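Local coordinates for protein short chain dehydrogenase (Mycobacterium smegmatis, PDB 3UCX) that is probably an oxidoreductase of the short-chain dehydrogenase family, at residues G59-T67 with H77-Y86. Numbering follows the deposited sequence.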
# COMPACT_ATOMS: atom_id res chain seq x y z
N GLY A 59 9.75 -24.42 33.42
CA GLY A 59 8.75 -25.16 34.16
C GLY A 59 7.55 -25.56 33.33
O GLY A 59 6.62 -26.19 33.84
N ARG A 60 7.56 -25.21 32.04
CA ARG A 60 6.46 -25.57 31.13
C ARG A 60 6.78 -26.86 30.39
O ARG A 60 7.84 -27.44 30.56
CB ARG A 60 6.22 -24.43 30.12
CG ARG A 60 5.92 -23.08 30.73
CD ARG A 60 4.80 -23.10 31.75
NE ARG A 60 3.56 -23.69 31.27
CZ ARG A 60 2.37 -23.51 31.86
NH1 ARG A 60 2.25 -22.76 32.95
NH2 ARG A 60 1.28 -24.09 31.34
N ARG A 61 5.86 -27.30 29.53
CA ARG A 61 6.06 -28.53 28.79
C ARG A 61 6.35 -28.27 27.32
O ARG A 61 5.89 -27.28 26.73
CB ARG A 61 4.84 -29.44 28.93
CG ARG A 61 4.73 -30.06 30.32
CD ARG A 61 3.40 -30.76 30.48
NE ARG A 61 2.28 -29.83 30.32
CZ ARG A 61 1.03 -30.18 30.07
NH1 ARG A 61 0.69 -31.46 29.94
NH2 ARG A 61 0.10 -29.24 29.93
N ALA A 62 7.14 -29.17 26.73
CA ALA A 62 7.43 -29.11 25.31
C ALA A 62 7.24 -30.49 24.67
O ALA A 62 7.80 -31.47 25.14
CB ALA A 62 8.86 -28.61 25.08
N LEU A 63 6.42 -30.56 23.62
CA LEU A 63 6.30 -31.75 22.79
C LEU A 63 7.09 -31.51 21.51
O LEU A 63 6.79 -30.57 20.75
CB LEU A 63 4.84 -32.00 22.44
CG LEU A 63 4.49 -33.22 21.57
CD1 LEU A 63 4.63 -34.50 22.40
CD2 LEU A 63 3.08 -33.08 21.01
N SER A 64 8.07 -32.38 21.24
CA SER A 64 8.90 -32.26 20.04
C SER A 64 8.45 -33.30 19.04
O SER A 64 8.37 -34.48 19.38
CB SER A 64 10.38 -32.47 20.37
OG SER A 64 10.82 -31.48 21.28
N VAL A 65 8.12 -32.86 17.82
CA VAL A 65 7.64 -33.76 16.78
C VAL A 65 8.32 -33.48 15.45
O VAL A 65 8.08 -32.46 14.82
CB VAL A 65 6.10 -33.67 16.58
CG1 VAL A 65 5.63 -34.75 15.62
CG2 VAL A 65 5.36 -33.76 17.91
N GLY A 66 9.14 -34.43 15.01
CA GLY A 66 9.77 -34.36 13.68
C GLY A 66 8.71 -34.35 12.60
O GLY A 66 7.91 -35.28 12.50
N THR A 67 8.68 -33.28 11.82
CA THR A 67 7.61 -33.05 10.84
C THR A 67 8.15 -32.37 9.58
O THR A 67 8.75 -31.28 9.64
CB THR A 67 6.51 -32.13 11.43
OG1 THR A 67 6.03 -32.67 12.65
CG2 THR A 67 5.33 -31.96 10.47
N HIS A 77 0.06 -36.54 11.46
CA HIS A 77 0.70 -37.09 12.66
C HIS A 77 0.98 -36.02 13.69
O HIS A 77 0.69 -36.22 14.87
CB HIS A 77 1.97 -37.86 12.28
CG HIS A 77 2.75 -38.40 13.46
ND1 HIS A 77 2.30 -39.42 14.22
CD2 HIS A 77 3.99 -38.03 13.99
CE1 HIS A 77 3.20 -39.69 15.19
NE2 HIS A 77 4.23 -38.84 15.05
N LEU A 78 1.55 -34.89 13.28
CA LEU A 78 1.76 -33.76 14.22
C LEU A 78 0.48 -33.32 14.93
O LEU A 78 0.47 -33.11 16.13
CB LEU A 78 2.36 -32.56 13.48
CG LEU A 78 2.51 -31.24 14.23
CD1 LEU A 78 3.53 -31.37 15.36
CD2 LEU A 78 2.91 -30.12 13.25
N VAL A 79 -0.61 -33.18 14.18
CA VAL A 79 -1.90 -32.83 14.76
C VAL A 79 -2.34 -33.92 15.76
O VAL A 79 -2.73 -33.61 16.88
CB VAL A 79 -2.98 -32.64 13.67
CG1 VAL A 79 -4.35 -32.40 14.30
CG2 VAL A 79 -2.59 -31.47 12.76
N ASP A 80 -2.26 -35.17 15.35
CA ASP A 80 -2.68 -36.27 16.23
C ASP A 80 -1.86 -36.30 17.53
O ASP A 80 -2.41 -36.40 18.63
CB ASP A 80 -2.62 -37.62 15.50
CG ASP A 80 -3.72 -37.78 14.45
OD1 ASP A 80 -4.75 -37.07 14.51
OD2 ASP A 80 -3.54 -38.62 13.53
N GLU A 81 -0.54 -36.12 17.41
CA GLU A 81 0.32 -36.16 18.61
C GLU A 81 0.04 -34.99 19.54
O GLU A 81 -0.00 -35.15 20.76
CB GLU A 81 1.79 -36.22 18.22
CG GLU A 81 2.21 -37.57 17.64
CD GLU A 81 2.15 -38.69 18.67
OE1 GLU A 81 2.73 -38.55 19.76
OE2 GLU A 81 1.50 -39.70 18.38
N THR A 82 -0.18 -33.81 18.96
CA THR A 82 -0.55 -32.62 19.74
C THR A 82 -1.85 -32.80 20.50
O THR A 82 -1.97 -32.43 21.66
CB THR A 82 -0.67 -31.41 18.78
OG1 THR A 82 0.60 -31.16 18.18
CG2 THR A 82 -1.16 -30.17 19.52
N MET A 83 -2.86 -33.32 19.82
CA MET A 83 -4.17 -33.49 20.45
C MET A 83 -4.11 -34.60 21.50
O MET A 83 -4.76 -34.51 22.54
CB MET A 83 -5.22 -33.72 19.37
CG MET A 83 -5.30 -32.56 18.37
SD MET A 83 -5.38 -30.90 19.12
CE MET A 83 -7.01 -31.20 19.83
N LYS A 84 -3.29 -35.61 21.27
CA LYS A 84 -3.07 -36.66 22.27
C LYS A 84 -2.36 -36.09 23.53
O LYS A 84 -2.74 -36.38 24.65
CB LYS A 84 -2.28 -37.82 21.63
CG LYS A 84 -1.96 -38.96 22.57
CD LYS A 84 -1.00 -39.97 21.95
CE LYS A 84 -0.53 -40.95 23.01
NZ LYS A 84 0.59 -41.85 22.56
N ALA A 85 -1.35 -35.26 23.33
CA ALA A 85 -0.57 -34.71 24.46
C ALA A 85 -1.30 -33.60 25.20
O ALA A 85 -1.26 -33.56 26.42
CB ALA A 85 0.78 -34.18 23.98
N TYR A 86 -1.91 -32.66 24.48
CA TYR A 86 -2.45 -31.46 25.11
C TYR A 86 -3.96 -31.32 25.02
O TYR A 86 -4.58 -30.66 25.84
CB TYR A 86 -1.81 -30.22 24.51
CG TYR A 86 -0.35 -30.00 24.80
CD1 TYR A 86 0.11 -29.82 26.10
CD2 TYR A 86 0.58 -29.91 23.76
CE1 TYR A 86 1.45 -29.58 26.36
CE2 TYR A 86 1.93 -29.68 24.02
CZ TYR A 86 2.35 -29.52 25.32
OH TYR A 86 3.68 -29.24 25.59
O HOH W 1 -1.87 -32.12 28.97
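Arg-61 and Tyr-86 pass side by side, pointing opposite ways, at one end of the contact between strand 62-66 and helix 72-85. Followed outward, the arginine begins with CB, 3.5 Å from Tyr-86 OH. A bend at chi3 (-60°) then turns the head of the chain so that one face of the guanidinium receives the ring edge: NE, where the group starts, approaches Tyr-86 CE1 to 4.1 Å, and CE1 lies over the centre, 3.8 Å from Arg-61 CZ, with the two planes 85° apart. NH2 lies in the plane of the ring, beside CD1 and CE1, and forms a salt bridge with Asp-37. NH1 points to a water in the guanidinium plane, which passes the link on to Ala-85 O near the helix end; together the two partners fix the rotation of the group. Tyr-86 OH comes within 3.2 Å of Arg-61 O, yet its hydrogen bond goes to Leu-38 O of the adjacent strand. Further along, Leu-63 sets CB against Tyr-86 CE2 (4.0 Å), while CD2 settles on the helix backbone, 3.7 Å from Glu-81 O and close to Ala-85 CB. Val-65 straddles Leu-78: its CB is 3.7 Å from Leu-78 CD1, both methyls touch that same carbon, and CG1 also meets His-77 CD2. Thr-67 lies crosswise to Leu-78, its OG1 near Leu-78 CB and bonded back to Val-65 O from above the carbonyl plane. On the helix, Thr-82 OG1 and N grip Leu-78 O from opposite faces. Strand 62-66 and helix residues 77-85 run nearly antiparallel (164°), axes 9.2 Å apart, in the beta-alpha-beta crossover leading to strand 91-94. Strand 62-66 is outermost on its side of the chain's sheet, in the 3-2-1-4-5-6-7 order of the short-chain dehydrogenase Rossmann fold.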